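Local structure of Crov588 (Cafeteriavirus, 6NYR) at residues Pro20-Lys32 with Glu45-Ile57. The protein is of unknown function but folds as a ring-shaped leucine-rich-repeat protein built from FNIP repeats. Residues are numbered along the deposited sequence; the frame is centred on the assembly and turned at random.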
loop_
_atom_site.group_PDB
_atom_site.type_symbol
_atom_site.label_atom_id
_atom_site.label_comp_id
_atom_site.label_asym_id
_atom_site.label_seq_id
_atom_site.Cartn_x
_atom_site.Cartn_y
_atom_site.Cartn_z
ATOM N N PRO A 20 19.450 -22.093 -19.162
ATOM C CA PRO A 20 20.369 -21.411 -20.083
ATOM C C PRO A 20 19.613 -20.547 -21.081
ATOM O O PRO A 20 18.477 -20.841 -21.461
ATOM C CB PRO A 20 21.103 -22.562 -20.781
ATOM C CG PRO A 20 21.018 -23.708 -19.810
ATOM C CD PRO A 20 19.682 -23.553 -19.117
ATOM N N LEU A 21 20.265 -19.467 -21.505
ATOM C CA LEU A 21 19.629 -18.459 -22.341
ATOM C C LEU A 21 19.846 -18.673 -23.833
ATOM O O LEU A 21 19.389 -17.848 -24.633
ATOM C CB LEU A 21 20.150 -17.068 -21.965
ATOM C CG LEU A 21 19.966 -16.625 -20.517
ATOM C CD1 LEU A 21 20.617 -15.264 -20.301
ATOM C CD2 LEU A 21 18.493 -16.585 -20.158
ATOM N N ASP A 22 20.518 -19.756 -24.230
ATOM C CA ASP A 22 20.921 -19.911 -25.623
ATOM C C ASP A 22 19.746 -19.773 -26.582
ATOM O O ASP A 22 19.920 -19.305 -27.714
ATOM C CB ASP A 22 21.601 -21.268 -25.825
ATOM C CG ASP A 22 22.929 -21.367 -25.103
ATOM O OD1 ASP A 22 22.925 -21.533 -23.865
ATOM O OD2 ASP A 22 23.979 -21.277 -25.774
ATOM N N LYS A 23 18.549 -20.161 -26.155
ATOM C CA LYS A 23 17.389 -20.182 -27.035
ATOM C C LYS A 23 16.491 -18.961 -26.884
ATOM O O LYS A 23 15.491 -18.855 -27.602
ATOM C CB LYS A 23 16.570 -21.452 -26.777
ATOM C CG LYS A 23 15.910 -22.036 -28.009
ATOM C CD LYS A 23 14.852 -23.058 -27.624
ATOM C CE LYS A 23 14.149 -23.624 -28.847
ATOM N NZ LYS A 23 12.919 -24.374 -28.465
ATOM N N TYR A 24 16.818 -18.040 -25.981
ATOM C CA TYR A 24 15.979 -16.880 -25.713
ATOM C C TYR A 24 16.402 -15.638 -26.487
ATOM O O TYR A 24 15.757 -14.594 -26.348
ATOM C CB TYR A 24 15.978 -16.568 -24.210
ATOM C CG TYR A 24 15.162 -17.549 -23.400
ATOM C CD1 TYR A 24 15.675 -18.792 -23.061
ATOM C CD2 TYR A 24 13.879 -17.234 -22.973
ATOM C CE1 TYR A 24 14.936 -19.695 -22.331
ATOM C CE2 TYR A 24 13.130 -18.132 -22.235
ATOM C CZ TYR A 24 13.665 -19.363 -21.916
ATOM O OH TYR A 24 12.931 -20.266 -21.183
ATOM N N TYR A 25 17.461 -15.726 -27.295
ATOM C CA TYR A 25 17.936 -14.559 -28.032
ATOM C C TYR A 25 16.796 -13.884 -28.784
ATOM O O TYR A 25 16.639 -12.657 -28.734
ATOM C CB TYR A 25 19.045 -14.975 -29.000
ATOM C CG TYR A 25 19.987 -13.851 -29.362
ATOM C CD1 TYR A 25 19.658 -12.932 -30.348
ATOM C CD2 TYR A 25 21.208 -13.710 -28.717
ATOM C CE1 TYR A 25 20.516 -11.901 -30.678
ATOM C CE2 TYR A 25 22.073 -12.685 -29.040
ATOM C CZ TYR A 25 21.724 -11.781 -30.021
ATOM O OH TYR A 25 22.585 -10.758 -30.345
ATOM N N LYS A 26 15.982 -14.677 -29.484
ATOM C CA LYS A 26 14.827 -14.129 -30.185
ATOM C C LYS A 26 13.907 -13.386 -29.225
ATOM O O LYS A 26 13.516 -12.241 -29.481
ATOM C CB LYS A 26 14.080 -15.253 -30.911
ATOM C CG LYS A 26 13.568 -16.373 -30.013
ATOM C CD LYS A 26 12.744 -17.397 -30.809
ATOM C CE LYS A 26 13.609 -18.196 -31.783
ATOM N NZ LYS A 26 14.562 -19.109 -31.088
ATOM N N ILE A 27 13.559 -14.017 -28.100
ATOM C CA ILE A 27 12.661 -13.379 -27.142
ATOM C C ILE A 27 13.274 -12.084 -26.627
ATOM O O ILE A 27 12.582 -11.070 -26.469
ATOM C CB ILE A 27 12.335 -14.344 -25.986
ATOM C CG1 ILE A 27 11.571 -15.564 -26.497
ATOM C CG2 ILE A 27 11.540 -13.620 -24.903
ATOM C CD1 ILE A 27 11.501 -16.708 -25.498
ATOM N N LEU A 28 14.579 -12.096 -26.355
ATOM C CA LEU A 28 15.235 -10.953 -25.736
ATOM C C LEU A 28 15.554 -9.840 -26.724
ATOM O O LEU A 28 15.916 -8.740 -26.295
ATOM C CB LEU A 28 16.518 -11.410 -25.039
ATOM C CG LEU A 28 16.318 -12.427 -23.913
ATOM C CD1 LEU A 28 17.654 -12.972 -23.423
ATOM C CD2 LEU A 28 15.530 -11.812 -22.761
ATOM N N SER A 29 15.428 -10.092 -28.025
ATOM C CA SER A 29 15.672 -9.067 -29.033
ATOM C C SER A 29 14.439 -8.219 -29.341
ATOM O O SER A 29 14.504 -7.360 -30.226
ATOM C CB SER A 29 16.178 -9.713 -30.328
ATOM O OG SER A 29 17.356 -10.462 -30.096
ATOM N N ASN A 30 13.330 -8.427 -28.638
ATOM C CA ASN A 30 12.107 -7.659 -28.863
ATOM C C ASN A 30 12.386 -6.174 -28.667
ATOM O O ASN A 30 12.740 -5.760 -27.555
ATOM C CB ASN A 30 11.034 -8.168 -27.900
ATOM C CG ASN A 30 9.731 -7.412 -28.016
ATOM O OD1 ASN A 30 9.600 -6.495 -28.823
ATOM N ND2 ASN A 30 8.746 -7.810 -27.218
ATOM N N PRO A 31 12.232 -5.341 -29.701
ATOM C CA PRO A 31 12.722 -3.957 -29.604
ATOM C C PRO A 31 11.995 -3.056 -28.616
ATOM O O PRO A 31 12.393 -1.891 -28.488
ATOM C CB PRO A 31 12.547 -3.414 -31.038
ATOM C CG PRO A 31 12.472 -4.623 -31.913
ATOM C CD PRO A 31 11.791 -5.679 -31.070
ATOM N N LYS A 32 10.949 -3.504 -27.925
ATOM C CA LYS A 32 10.268 -2.641 -26.965
ATOM C C LYS A 32 10.708 -2.880 -25.522
ATOM O O LYS A 32 10.186 -2.221 -24.620
ATOM C CB LYS A 32 8.747 -2.784 -27.078
ATOM C CG LYS A 32 7.965 -1.495 -26.699
ATOM C CD LYS A 32 8.528 -0.236 -27.391
ATOM C CE LYS A 32 7.433 0.735 -27.834
ATOM N NZ LYS A 32 7.491 2.051 -27.127
ATOM N N GLU A 45 25.370 -18.512 -17.458
ATOM C CA GLU A 45 26.176 -17.560 -18.211
ATOM C C GLU A 45 25.286 -16.533 -18.900
ATOM O O GLU A 45 24.161 -16.831 -19.311
ATOM C CB GLU A 45 27.019 -18.287 -19.262
ATOM C CG GLU A 45 27.983 -19.326 -18.714
ATOM C CD GLU A 45 29.162 -18.707 -17.990
ATOM O OE1 GLU A 45 29.552 -17.574 -18.345
ATOM O OE2 GLU A 45 29.693 -19.349 -17.060
ATOM N N ILE A 46 25.789 -15.304 -19.007
ATOM C CA ILE A 46 25.078 -14.255 -19.726
ATOM C C ILE A 46 26.029 -13.477 -20.626
ATOM O O ILE A 46 25.660 -12.439 -21.192
ATOM C CB ILE A 46 24.361 -13.300 -18.753
ATOM C CG1 ILE A 46 25.364 -12.602 -17.827
ATOM C CG2 ILE A 46 23.338 -14.051 -17.913
ATOM C CD1 ILE A 46 25.514 -11.121 -18.092
ATOM N N ASP A 47 27.251 -13.984 -20.785
ATOM C CA ASP A 47 28.286 -13.263 -21.518
ATOM C C ASP A 47 27.834 -12.876 -22.923
ATOM O O ASP A 47 27.549 -11.703 -23.184
ATOM C CB ASP A 47 29.569 -14.101 -21.596
ATOM C CG ASP A 47 30.578 -13.744 -20.513
ATOM O OD1 ASP A 47 30.584 -12.579 -20.061
ATOM O OD2 ASP A 47 31.374 -14.624 -20.122
ATOM N N HIS A 48 27.764 -13.845 -23.834
ATOM C CA HIS A 48 27.458 -13.575 -25.231
ATOM C C HIS A 48 26.000 -13.844 -25.578
ATOM O O HIS A 48 25.674 -14.035 -26.755
ATOM C CB HIS A 48 28.368 -14.395 -26.143
ATOM C CG HIS A 48 29.824 -14.113 -25.955
ATOM N ND1 HIS A 48 30.613 -14.811 -25.067
ATOM C CD2 HIS A 48 30.633 -13.200 -26.542
ATOM C CE1 HIS A 48 31.847 -14.342 -25.118
ATOM N NE2 HIS A 48 31.886 -13.365 -26.006
ATOM N N LEU A 49 25.117 -13.847 -24.582
ATOM C CA LEU A 49 23.742 -14.294 -24.763
ATOM C C LEU A 49 22.742 -13.167 -24.548
ATOM O O LEU A 49 21.574 -13.427 -24.238
ATOM C CB LEU A 49 23.447 -15.453 -23.810
ATOM C CG LEU A 49 24.521 -16.541 -23.772
ATOM C CD1 LEU A 49 24.268 -17.521 -22.639
ATOM C CD2 LEU A 49 24.572 -17.271 -25.111
ATOM N N ILE A 50 23.176 -11.923 -24.713
ATOM C CA ILE A 50 22.321 -10.769 -24.459
ATOM C C ILE A 50 22.331 -9.844 -25.669
ATOM O O ILE A 50 23.380 -9.261 -25.986
ATOM C CB ILE A 50 22.779 -10.000 -23.206
ATOM C CG1 ILE A 50 22.808 -10.907 -21.978
ATOM C CG2 ILE A 50 21.873 -8.799 -22.963
ATOM C CD1 ILE A 50 21.443 -11.325 -21.492
ATOM N N PRO A 51 21.219 -9.687 -26.386
ATOM C CA PRO A 51 21.206 -8.744 -27.511
ATOM C C PRO A 51 21.413 -7.323 -26.999
ATOM O O PRO A 51 21.287 -7.029 -25.807
ATOM C CB PRO A 51 19.825 -8.931 -28.146
ATOM C CG PRO A 51 18.989 -9.578 -27.091
ATOM C CD PRO A 51 19.925 -10.382 -26.221
ATOM N N SER A 52 21.721 -6.426 -27.930
ATOM C CA SER A 52 22.140 -5.077 -27.576
ATOM C C SER A 52 20.979 -4.107 -27.425
ATOM O O SER A 52 21.214 -2.916 -27.204
ATOM C CB SER A 52 23.120 -4.540 -28.625
ATOM O OG SER A 52 22.525 -4.512 -29.908
ATOM N N ASN A 53 19.736 -4.579 -27.541
ATOM C CA ASN A 53 18.599 -3.709 -27.272
ATOM C C ASN A 53 18.371 -3.482 -25.780
ATOM O O ASN A 53 17.799 -2.453 -25.400
ATOM C CB ASN A 53 17.330 -4.297 -27.895
ATOM C CG ASN A 53 17.025 -5.695 -27.389
ATOM O OD1 ASN A 53 17.928 -6.437 -26.997
ATOM N ND2 ASN A 53 15.748 -6.061 -27.396
ATOM N N ILE A 54 18.802 -4.405 -24.921
ATOM C CA ILE A 54 18.566 -4.278 -23.484
ATOM C C ILE A 54 19.735 -3.511 -22.886
ATOM O O ILE A 54 20.903 -3.848 -23.115
ATOM C CB ILE A 54 18.351 -5.652 -22.821
ATOM C CG1 ILE A 54 19.623 -6.440 -22.522
ATOM C CG2 ILE A 54 17.380 -6.499 -23.678
ATOM C CD1 ILE A 54 20.333 -6.003 -21.249
ATOM N N LYS A 55 19.412 -2.455 -22.147
ATOM C CA LYS A 55 20.395 -1.540 -21.583
ATOM C C LYS A 55 20.486 -1.622 -20.070
ATOM O O LYS A 55 21.379 -0.996 -19.486
ATOM C CB LYS A 55 20.047 -0.107 -22.014
ATOM C CG LYS A 55 19.863 0.018 -23.528
ATOM C CD LYS A 55 20.072 1.436 -24.038
ATOM C CE LYS A 55 18.987 2.366 -23.512
ATOM N NZ LYS A 55 17.625 1.925 -23.951
ATOM N N VAL A 56 19.605 -2.385 -19.430
ATOM C CA VAL A 56 19.529 -2.482 -17.979
ATOM C C VAL A 56 19.394 -3.953 -17.615
ATOM O O VAL A 56 18.521 -4.650 -18.146
ATOM C CB VAL A 56 18.340 -1.678 -17.419
ATOM C CG1 VAL A 56 18.278 -1.804 -15.903
ATOM C CG2 VAL A 56 18.435 -0.219 -17.848
ATOM N N ILE A 57 20.249 -4.424 -16.711
ATOM C CA ILE A 57 20.189 -5.793 -16.205
ATOM C C ILE A 57 20.100 -5.702 -14.687
ATOM O O ILE A 57 21.090 -5.381 -14.016
ATOM C CB ILE A 57 21.399 -6.632 -16.645
ATOM C CG1 ILE A 57 21.396 -6.792 -18.171
ATOM C CG2 ILE A 57 21.379 -7.994 -15.968
ATOM C CD1 ILE A 57 22.576 -7.559 -18.727
#
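Leu21 and Leu49 meet through their first side-chain carbons, CB of Leu21 lying 4.1 Å from CB of Leu49. From there Leu21 runs alongside Ile46, both pointing the same way, and its CD1 comes within 3.8 Å of Ile46 CG2; Ile50 CD1 also meets Leu21 CD1. A second apolar patch centres on Pro51, whose CG sits 3.7 Å from Leu28 CB. Tyr25 passes it in the opposite direction: with CG anti to the backbone N (chi1 -155°), the ring reaches across so that Pro51 CD lies over one face, offset toward the rim, and Tyr25 CZ is 3.9 Å from Pro51 CB. Beside the ring, Ser29 OG packs on Pro51 CB while hydrogen-bonding to Tyr25 O at 2.7 Å, from above the carbonyl plane.

The polar edge belongs to Asn53. Its CG stands between backbone N and carbonyl carbon (chi1 58°), and Asn53 ND2 hydrogen-bonds to Leu28 O at 2.9 Å. The N-H...O angle is 152°, with the acceptor practically in the amide plane. A weak, bent bond joins Asn53 ND2 to Asn30 O at 3.0 Å.

Leu28, Ile50 and Ile54 also touch Ile36 of strand 35-37, which places the contact between successive coils of the leucine-rich-repeat solenoid. Its chemistry implies that packing of leucine, isoleucine and proline with the Tyr25 ring joins the coils, while one asparagine amide holds the Leu28 carbonyl, where helix 25-28 ends, and more weakly that of Asn30.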